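Local coordinates for protein ubiquitin-conjugating enzyme (Plasmodium falciparum 3D7, PDB 2H2Y) that probably acts as an E2 ubiquitin-conjugating enzyme, carrying activated ubiquitin as a thioester and passing it on, this chain being its catalytic UBC domain, at residues I51-Y56 and V68-I73; P93-V98 and S128-A133. All coordinates share one frame; numbering follows the deposited sequence.

Contact 1: residues I51-Y56 and V68-I73; sequences IWIVQY and VYKIKI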
ATOM      1  N   ILE A  51      -8.570   6.520   0.355  1.00 40.56           N
ATOM      2  CA  ILE A  51      -7.268   6.846   0.928  1.00 39.33           C
ATOM      3  C   ILE A  51      -6.796   5.896   2.012  1.00 38.34           C
ATOM      4  O   ILE A  51      -7.441   5.770   3.048  1.00 38.96           O
ATOM      5  CB  ILE A  51      -7.263   8.260   1.546  1.00 38.93           C
ATOM      6  CG1 ILE A  51      -7.719   9.293   0.518  1.00 37.48           C
ATOM      7  CG2 ILE A  51      -5.872   8.598   2.027  1.00 37.83           C
ATOM      8  CD1 ILE A  51      -7.979  10.650   1.118  1.00 37.87           C
ATOM      9  N   TRP A  52      -5.661   5.244   1.781  1.00 37.17           N
ATOM     10  CA  TRP A  52      -5.095   4.326   2.766  1.00 35.20           C
ATOM     11  C   TRP A  52      -3.692   4.786   3.158  1.00 33.49           C
ATOM     12  O   TRP A  52      -3.002   5.454   2.388  1.00 32.39           O
ATOM     13  CB  TRP A  52      -4.942   2.908   2.212  1.00 34.61           C
ATOM     14  CG  TRP A  52      -6.166   2.204   1.748  1.00 35.22           C
ATOM     15  CD1 TRP A  52      -7.424   2.717   1.618  1.00 34.45           C
ATOM     16  CD2 TRP A  52      -6.223   0.860   1.257  1.00 36.15           C
ATOM     17  NE1 TRP A  52      -8.261   1.774   1.068  1.00 35.76           N
ATOM     18  CE2 TRP A  52      -7.549   0.625   0.835  1.00 36.10           C
ATOM     19  CE3 TRP A  52      -5.277  -0.169   1.126  1.00 34.46           C
ATOM     20  CZ2 TRP A  52      -7.956  -0.600   0.290  1.00 35.39           C
ATOM     21  CZ3 TRP A  52      -5.682  -1.385   0.582  1.00 34.97           C
ATOM     22  CH2 TRP A  52      -7.011  -1.589   0.171  1.00 35.29           C
ATOM     23  N   ILE A  53      -3.275   4.407   4.360  1.00 32.09           N
ATOM     24  CA  ILE A  53      -1.943   4.714   4.848  1.00 30.30           C
ATOM     25  C   ILE A  53      -1.432   3.475   5.548  1.00 29.90           C
ATOM     26  O   ILE A  53      -1.930   3.092   6.606  1.00 30.07           O
ATOM     27  CB  ILE A  53      -1.927   5.893   5.834  1.00 29.97           C
ATOM     28  CG1 ILE A  53      -2.096   7.201   5.064  1.00 32.21           C
ATOM     29  CG2 ILE A  53      -0.609   5.919   6.589  1.00 27.66           C
ATOM     30  CD1 ILE A  53      -2.001   8.443   5.930  1.00 33.09           C
ATOM     31  N   VAL A  54      -0.451   2.833   4.928  1.00 29.58           N
ATOM     32  CA  VAL A  54       0.145   1.635   5.482  1.00 28.98           C
ATOM     33  C   VAL A  54       1.410   2.057   6.221  1.00 29.40           C
ATOM     34  O   VAL A  54       2.088   2.995   5.809  1.00 29.93           O
ATOM     35  CB  VAL A  54       0.508   0.649   4.351  1.00 27.84           C
ATOM     36  CG1 VAL A  54       1.151  -0.601   4.925  1.00 26.80           C
ATOM     37  CG2 VAL A  54      -0.739   0.293   3.563  1.00 26.96           C
ATOM     38  N   GLN A  55       1.721   1.397   7.324  1.00 28.59           N
ATOM     39  CA  GLN A  55       2.931   1.743   8.040  1.00 30.92           C
ATOM     40  C   GLN A  55       3.753   0.477   8.078  1.00 31.12           C
ATOM     41  O   GLN A  55       3.287  -0.549   8.565  1.00 28.94           O
ATOM     42  CB  GLN A  55       2.629   2.220   9.462  1.00 31.66           C
ATOM     43  CG  GLN A  55       3.856   2.756  10.181  1.00 34.10           C
ATOM     44  CD  GLN A  55       3.593   3.148  11.627  1.00 35.82           C
ATOM     45  OE1 GLN A  55       2.802   4.046  11.908  1.00 36.74           O
ATOM     46  NE2 GLN A  55       4.264   2.471  12.552  1.00 37.70           N
ATOM     47  N   TYR A  56       4.972   0.565   7.553  1.00 32.64           N
ATOM     48  CA  TYR A  56       5.893  -0.559   7.473  1.00 32.98           C
ATOM     49  C   TYR A  56       7.090  -0.419   8.408  1.00 34.37           C
ATOM     50  O   TYR A  56       7.863   0.518   8.286  1.00 35.95           O
ATOM     51  CB  TYR A  56       6.393  -0.696   6.034  1.00 33.19           C
ATOM     52  CG  TYR A  56       7.599  -1.585   5.897  1.00 33.45           C
ATOM     53  CD1 TYR A  56       7.553  -2.912   6.316  1.00 32.30           C
ATOM     54  CD2 TYR A  56       8.796  -1.097   5.385  1.00 32.53           C
ATOM     55  CE1 TYR A  56       8.670  -3.729   6.236  1.00 30.80           C
ATOM     56  CE2 TYR A  56       9.923  -1.912   5.300  1.00 32.62           C
ATOM     57  CZ  TYR A  56       9.847  -3.228   5.734  1.00 31.83           C
ATOM     58  OH  TYR A  56      10.951  -4.042   5.696  1.00 32.43           O
ATOM     59  N   VAL A  68      10.433   2.777  11.358  1.00 37.59           N
ATOM     60  CA  VAL A  68       9.059   2.934  10.882  1.00 35.53           C
ATOM     61  C   VAL A  68       8.870   3.908   9.704  1.00 33.13           C
ATOM     62  O   VAL A  68       9.263   5.068   9.775  1.00 32.73           O
ATOM     63  CB  VAL A  68       8.157   3.368  12.059  1.00 34.75           C
ATOM     64  CG1 VAL A  68       8.859   4.444  12.849  1.00 38.17           C
ATOM     65  CG2 VAL A  68       6.808   3.877  11.559  1.00 33.42           C
ATOM     66  N   TYR A  69       8.246   3.426   8.631  1.00 32.69           N
ATOM     67  CA  TYR A  69       7.992   4.234   7.433  1.00 31.78           C
ATOM     68  C   TYR A  69       6.527   4.130   7.070  1.00 33.02           C
ATOM     69  O   TYR A  69       5.894   3.116   7.345  1.00 35.26           O
ATOM     70  CB  TYR A  69       8.811   3.723   6.249  1.00 29.87           C
ATOM     71  CG  TYR A  69      10.303   3.795   6.443  1.00 28.60           C
ATOM     72  CD1 TYR A  69      10.965   5.021   6.456  1.00 28.58           C
ATOM     73  CD2 TYR A  69      11.055   2.642   6.629  1.00 28.08           C
ATOM     74  CE1 TYR A  69      12.345   5.100   6.654  1.00 27.56           C
ATOM     75  CE2 TYR A  69      12.434   2.704   6.830  1.00 28.89           C
ATOM     76  CZ  TYR A  69      13.073   3.941   6.841  1.00 29.27           C
ATOM     77  OH  TYR A  69      14.435   4.015   7.047  1.00 29.32           O
ATOM     78  N   LYS A  70       5.981   5.167   6.448  1.00 33.46           N
ATOM     79  CA  LYS A  70       4.578   5.135   6.047  1.00 32.39           C
ATOM     80  C   LYS A  70       4.475   5.223   4.538  1.00 31.71           C
ATOM     81  O   LYS A  70       5.259   5.924   3.901  1.00 32.83           O
ATOM     82  CB  LYS A  70       3.801   6.285   6.684  1.00 32.57           C
ATOM     83  CG  LYS A  70       3.655   6.161   8.187  1.00 37.40           C
ATOM     84  CD  LYS A  70       2.699   7.211   8.732  1.00 42.75           C
ATOM     85  CE  LYS A  70       2.776   7.305  10.258  1.00 46.29           C
ATOM     86  NZ  LYS A  70       4.139   7.722  10.734  1.00 50.26           N
ATOM     87  N   ILE A  71       3.514   4.494   3.974  1.00 31.14           N
ATOM     88  CA  ILE A  71       3.274   4.461   2.534  1.00 29.87           C
ATOM     89  C   ILE A  71       1.806   4.788   2.276  1.00 29.84           C
ATOM     90  O   ILE A  71       0.927   4.025   2.669  1.00 32.29           O
ATOM     91  CB  ILE A  71       3.543   3.058   1.955  1.00 29.06           C
ATOM     92  CG1 ILE A  71       4.959   2.601   2.303  1.00 27.34           C
ATOM     93  CG2 ILE A  71       3.319   3.070   0.453  1.00 27.42           C
ATOM     94  CD1 ILE A  71       5.310   1.237   1.741  1.00 25.70           C
ATOM     95  N   LYS A  72       1.529   5.913   1.631  1.00 29.02           N
ATOM     96  CA  LYS A  72       0.148   6.284   1.345  1.00 28.55           C
ATOM     97  C   LYS A  72      -0.312   5.721   0.009  1.00 28.74           C
ATOM     98  O   LYS A  72       0.485   5.544  -0.920  1.00 28.88           O
ATOM     99  CB  LYS A  72      -0.031   7.805   1.343  1.00 29.61           C
ATOM    100  CG  LYS A  72      -1.411   8.236   0.893  1.00 30.51           C
ATOM    101  CD  LYS A  72      -1.659   9.721   1.097  1.00 33.63           C
ATOM    102  CE  LYS A  72      -1.803  10.067   2.567  1.00 35.19           C
ATOM    103  NZ  LYS A  72      -2.308  11.460   2.758  1.00 37.59           N
ATOM    104  N   ILE A  73      -1.607   5.440  -0.075  1.00 29.13           N
ATOM    105  CA  ILE A  73      -2.211   4.885  -1.274  1.00 27.85           C
ATOM    106  C   ILE A  73      -3.470   5.677  -1.630  1.00 28.73           C
ATOM    107  O   ILE A  73      -4.400   5.780  -0.824  1.00 29.79           O
ATOM    108  CB  ILE A  73      -2.594   3.407  -1.049  1.00 25.24           C
ATOM    109  CG1 ILE A  73      -1.367   2.619  -0.591  1.00 20.67           C
ATOM    110  CG2 ILE A  73      -3.179   2.826  -2.320  1.00 23.19           C
ATOM    111  CD1 ILE A  73      -1.652   1.186  -0.247  1.00 20.83           C
TER

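Contact 2: residues P93-V98 and S128-A133; sequences PKHTHV and SMLSSA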
ATOM      1  N   PRO A  93      12.307   6.504   3.102  1.00 49.14           N
ATOM      2  CA  PRO A  93      13.523   5.764   3.427  1.00 49.19           C
ATOM      3  C   PRO A  93      14.548   6.078   2.337  1.00 49.23           C
ATOM      4  O   PRO A  93      14.209   6.102   1.154  1.00 48.40           O
ATOM      5  CB  PRO A  93      13.052   4.316   3.389  1.00 49.14           C
ATOM      6  CG  PRO A  93      12.053   4.341   2.278  1.00 49.66           C
ATOM      7  CD  PRO A  93      11.271   5.602   2.566  1.00 49.27           C
ATOM      8  N   LYS A  94      15.787   6.350   2.726  1.00 50.13           N
ATOM      9  CA  LYS A  94      16.809   6.645   1.733  1.00 51.03           C
ATOM     10  C   LYS A  94      17.172   5.368   0.997  1.00 50.37           C
ATOM     11  O   LYS A  94      17.909   4.532   1.512  1.00 50.00           O
ATOM     12  CB  LYS A  94      18.055   7.261   2.382  1.00 52.93           C
ATOM     13  CG  LYS A  94      18.014   8.790   2.455  1.00 57.05           C
ATOM     14  CD  LYS A  94      17.880   9.319   3.883  1.00 60.04           C
ATOM     15  CE  LYS A  94      19.155   9.095   4.690  1.00 61.18           C
ATOM     16  NZ  LYS A  94      19.027   9.590   6.093  1.00 61.81           N
ATOM     17  N   HIS A  95      16.636   5.227  -0.209  1.00 49.96           N
ATOM     18  CA  HIS A  95      16.881   4.055  -1.034  1.00 50.70           C
ATOM     19  C   HIS A  95      17.073   4.433  -2.500  1.00 53.35           C
ATOM     20  O   HIS A  95      16.520   5.427  -2.984  1.00 54.19           O
ATOM     21  CB  HIS A  95      15.712   3.062  -0.898  1.00 48.27           C
ATOM     22  CG  HIS A  95      15.840   1.845  -1.763  1.00 44.09           C
ATOM     23  ND1 HIS A  95      15.537   1.850  -3.108  1.00 43.37           N
ATOM     24  CD2 HIS A  95      16.277   0.594  -1.483  1.00 42.71           C
ATOM     25  CE1 HIS A  95      15.785   0.657  -3.619  1.00 42.82           C
ATOM     26  NE2 HIS A  95      16.236  -0.124  -2.654  1.00 43.09           N
ATOM     27  N   THR A  96      17.868   3.623  -3.193  1.00 54.21           N
ATOM     28  CA  THR A  96      18.168   3.799  -4.608  1.00 55.34           C
ATOM     29  C   THR A  96      16.973   4.292  -5.423  1.00 55.33           C
ATOM     30  O   THR A  96      17.061   5.309  -6.107  1.00 55.49           O
ATOM     31  CB  THR A  96      18.648   2.463  -5.214  1.00 56.47           C
ATOM     32  OG1 THR A  96      19.810   2.012  -4.508  1.00 57.43           O
ATOM     33  CG2 THR A  96      18.966   2.620  -6.689  1.00 54.61           C
ATOM     34  N   HIS A  97      15.858   3.572  -5.342  1.00 55.53           N
ATOM     35  CA  HIS A  97      14.660   3.920  -6.101  1.00 54.81           C
ATOM     36  C   HIS A  97      13.659   4.855  -5.426  1.00 53.15           C
ATOM     37  O   HIS A  97      12.589   5.104  -5.979  1.00 52.26           O
ATOM     38  CB  HIS A  97      13.925   2.647  -6.527  1.00 57.29           C
ATOM     39  CG  HIS A  97      14.723   1.754  -7.425  1.00 60.23           C
ATOM     40  ND1 HIS A  97      15.212   2.172  -8.643  1.00 61.69           N
ATOM     41  CD2 HIS A  97      15.095   0.460  -7.292  1.00 61.96           C
ATOM     42  CE1 HIS A  97      15.851   1.171  -9.225  1.00 63.33           C
ATOM     43  NE2 HIS A  97      15.794   0.120  -8.426  1.00 64.07           N
ATOM     44  N   VAL A  98      13.975   5.365  -4.240  1.00 50.68           N
ATOM     45  CA  VAL A  98      13.048   6.278  -3.573  1.00 49.15           C
ATOM     46  C   VAL A  98      13.587   7.712  -3.590  1.00 49.69           C
ATOM     47  O   VAL A  98      14.785   7.943  -3.402  1.00 49.84           O
ATOM     48  CB  VAL A  98      12.767   5.848  -2.119  1.00 47.41           C
ATOM     49  CG1 VAL A  98      11.680   6.732  -1.519  1.00 45.11           C
ATOM     50  CG2 VAL A  98      12.338   4.394  -2.083  1.00 44.77           C
ATOM     51  N   SER A 128      10.150  -5.718  -0.587  1.00 38.12           N
ATOM     52  CA  SER A 128      11.313  -6.495  -0.996  1.00 40.35           C
ATOM     53  C   SER A 128      12.302  -5.594  -1.717  1.00 41.78           C
ATOM     54  O   SER A 128      13.505  -5.854  -1.717  1.00 43.60           O
ATOM     55  CB  SER A 128      10.915  -7.682  -1.890  1.00 40.39           C
ATOM     56  OG  SER A 128      10.491  -7.264  -3.170  1.00 43.94           O
ATOM     57  N   MET A 129      11.799  -4.526  -2.324  1.00 41.75           N
ATOM     58  CA  MET A 129      12.677  -3.594  -3.015  1.00 42.74           C
ATOM     59  C   MET A 129      13.577  -2.947  -1.972  1.00 46.24           C
ATOM     60  O   MET A 129      14.769  -2.729  -2.214  1.00 46.93           O
ATOM     61  CB  MET A 129      11.870  -2.514  -3.717  1.00 41.96           C
ATOM     62  CG  MET A 129      12.717  -1.460  -4.372  1.00 40.42           C
ATOM     63  SD  MET A 129      11.719  -0.056  -4.772  1.00 40.90           S
ATOM     64  CE  MET A 129      11.699   0.759  -3.198  1.00 42.78           C
ATOM     65  N   LEU A 130      12.997  -2.640  -0.812  1.00 48.16           N
ATOM     66  CA  LEU A 130      13.749  -2.034   0.279  1.00 48.87           C
ATOM     67  C   LEU A 130      14.803  -3.005   0.793  1.00 50.41           C
ATOM     68  O   LEU A 130      15.868  -2.588   1.233  1.00 52.47           O
ATOM     69  CB  LEU A 130      12.815  -1.612   1.418  1.00 47.08           C
ATOM     70  CG  LEU A 130      11.922  -0.394   1.143  1.00 45.56           C
ATOM     71  CD1 LEU A 130      11.027  -0.114   2.336  1.00 41.54           C
ATOM     72  CD2 LEU A 130      12.786   0.812   0.838  1.00 44.65           C
ATOM     73  N   SER A 131      14.514  -4.299   0.743  1.00 51.12           N
ATOM     74  CA  SER A 131      15.487  -5.286   1.186  1.00 52.78           C
ATOM     75  C   SER A 131      16.464  -5.532   0.038  1.00 56.08           C
ATOM     76  O   SER A 131      16.158  -6.254  -0.912  1.00 56.68           O
ATOM     77  CB  SER A 131      14.787  -6.586   1.575  1.00 51.38           C
ATOM     78  OG  SER A 131      13.814  -6.346   2.575  1.00 50.29           O
ATOM     79  N   SER A 132      17.632  -4.902   0.123  1.00 59.27           N
ATOM     80  CA  SER A 132      18.676  -5.026  -0.891  1.00 61.47           C
ATOM     81  C   SER A 132      19.723  -3.922  -0.713  1.00 62.81           C
ATOM     82  O   SER A 132      19.408  -2.820  -0.252  1.00 62.00           O
ATOM     83  CB  SER A 132      18.066  -4.950  -2.292  1.00 62.16           C
ATOM     84  N   ALA A 133      20.966  -4.237  -1.077  1.00 63.79           N
ATOM     85  CA  ALA A 133      22.097  -3.309  -0.987  1.00 63.91           C
ATOM     86  C   ALA A 133      22.173  -2.533   0.329  1.00 63.90           C
ATOM     87  O   ALA A 133      21.514  -2.876   1.313  1.00 63.29           O
ATOM     88  CB  ALA A 133      22.063  -2.324  -2.171  1.00 62.47           C
TER

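Contact 1: residues I51-Y56 and V68-I73
Strands 51-56 and 68-73 run antiparallel, their axes 4.5 Å apart at the closest point and inclined at 156°. Three hydrogen-bonded pairs, Trp52 with Ile73, Val54 with Ile71 and Tyr56 with Tyr69, each exchange two N-H...O=C bonds, and the non-hydrogen-bonded pairs Ile53-Lys72 and Gln55-Lys70 fall between them. Tyr56 N to Tyr69 O spans 2.7 Å, while Trp52 N to Ile73 O, at 2.9 Å, is almost straight (174° at the hydrogen).

All three hydrogen-bonded pairs turn their side chains to one face, where helix 119-130 packs on Trp52, Tyr56 and Ile73. There CD1 at the tip of Ile73 touches both Val54 CG2 (4.0 Å) and Trp52 CE3 (4.1 Å). Trp52 meets Ile73 through CB and CE3; its indole also touches Ile42 and Val44 of strand 40-44 and meets Phe75 edge-to-face. The hydroxyl of Tyr56 is bonded to the backbone N of Leu59, that of Tyr69 to Glu67.

The other face carries Ile53, Gln55, Lys70 and Lys72. Lys72 CG is anti to the backbone N (chi1 173°), but a bend at chi3 brings CE to 3.7 Å from Ile53 CD1, an aliphatic contact. The Gln55 and Lys70 chains run alongside one another off the sheet, with OE1 of Gln55 3.7 Å from CE of Lys70. The two strands form the central hairpin of the four-stranded antiparallel meander of the ubiquitin-conjugating (UBC) fold.

Contact 2: residues P93-V98 and S128-A133
The imidazole of His95, packed against Met129, accepts at ND1 a 2.8 Å hydrogen bond from the backbone N of His97, the donor N standing 26° out of the ring plane. A second bond, Val98 N to His95 O, closes the type I turn His95-Val98. CG of His95 stands anti to its backbone N (chi1 177°), sending the ring across to the end of helix 119-130, where NE2 comes 3.0 Å from Met129 O.

The Met129 chain starts out extended and bends at chi3 (82°), which carries its methyl CE over one face of the His95 ring, 4.3 Å from the centroid, in a CH-pi contact. The same methyl touches Val98 CG2, and SD lies 3.9 Å from CB of His97. Beside this, CD2 of Leu130 reaches Pro93 CG at 3.9 Å and also approaches CB of His95.

By sequence, His95-Thr96-His97 probably corresponds to the His-Pro-Asn motif of E2 enzymes, and His97 is joined by a backbone hydrogen bond to Cys105, probably the ubiquitin-accepting cysteine. With ND1 bonded within its own turn and a face under the methionine methyl, the His95 ring has its orientation set by two contacts, consistent with a structural part in shaping this loop.

Contact 1 is the central hairpin of the sheet, its centre about 6 Å from that of the chain; contact 2 lies about 16 Å from that point and the same distance from the centre of contact 1. Tyrosines at one end of the hairpin bridge them: Tyr69 CE1 packs on Pro93 CB at 3.4 Å, and Tyr56 CE2 on Leu130 CD1 at 3.6 Å. Helix 119-130 packs on Trp52, Tyr56 and Ile73 of contact 1 and supplies Met129 and Leu130 of contact 2. The hairpin's tyrosine end therefore lies beside the loop that, through His97, is bonded to Cys105, the probable active-site cysteine.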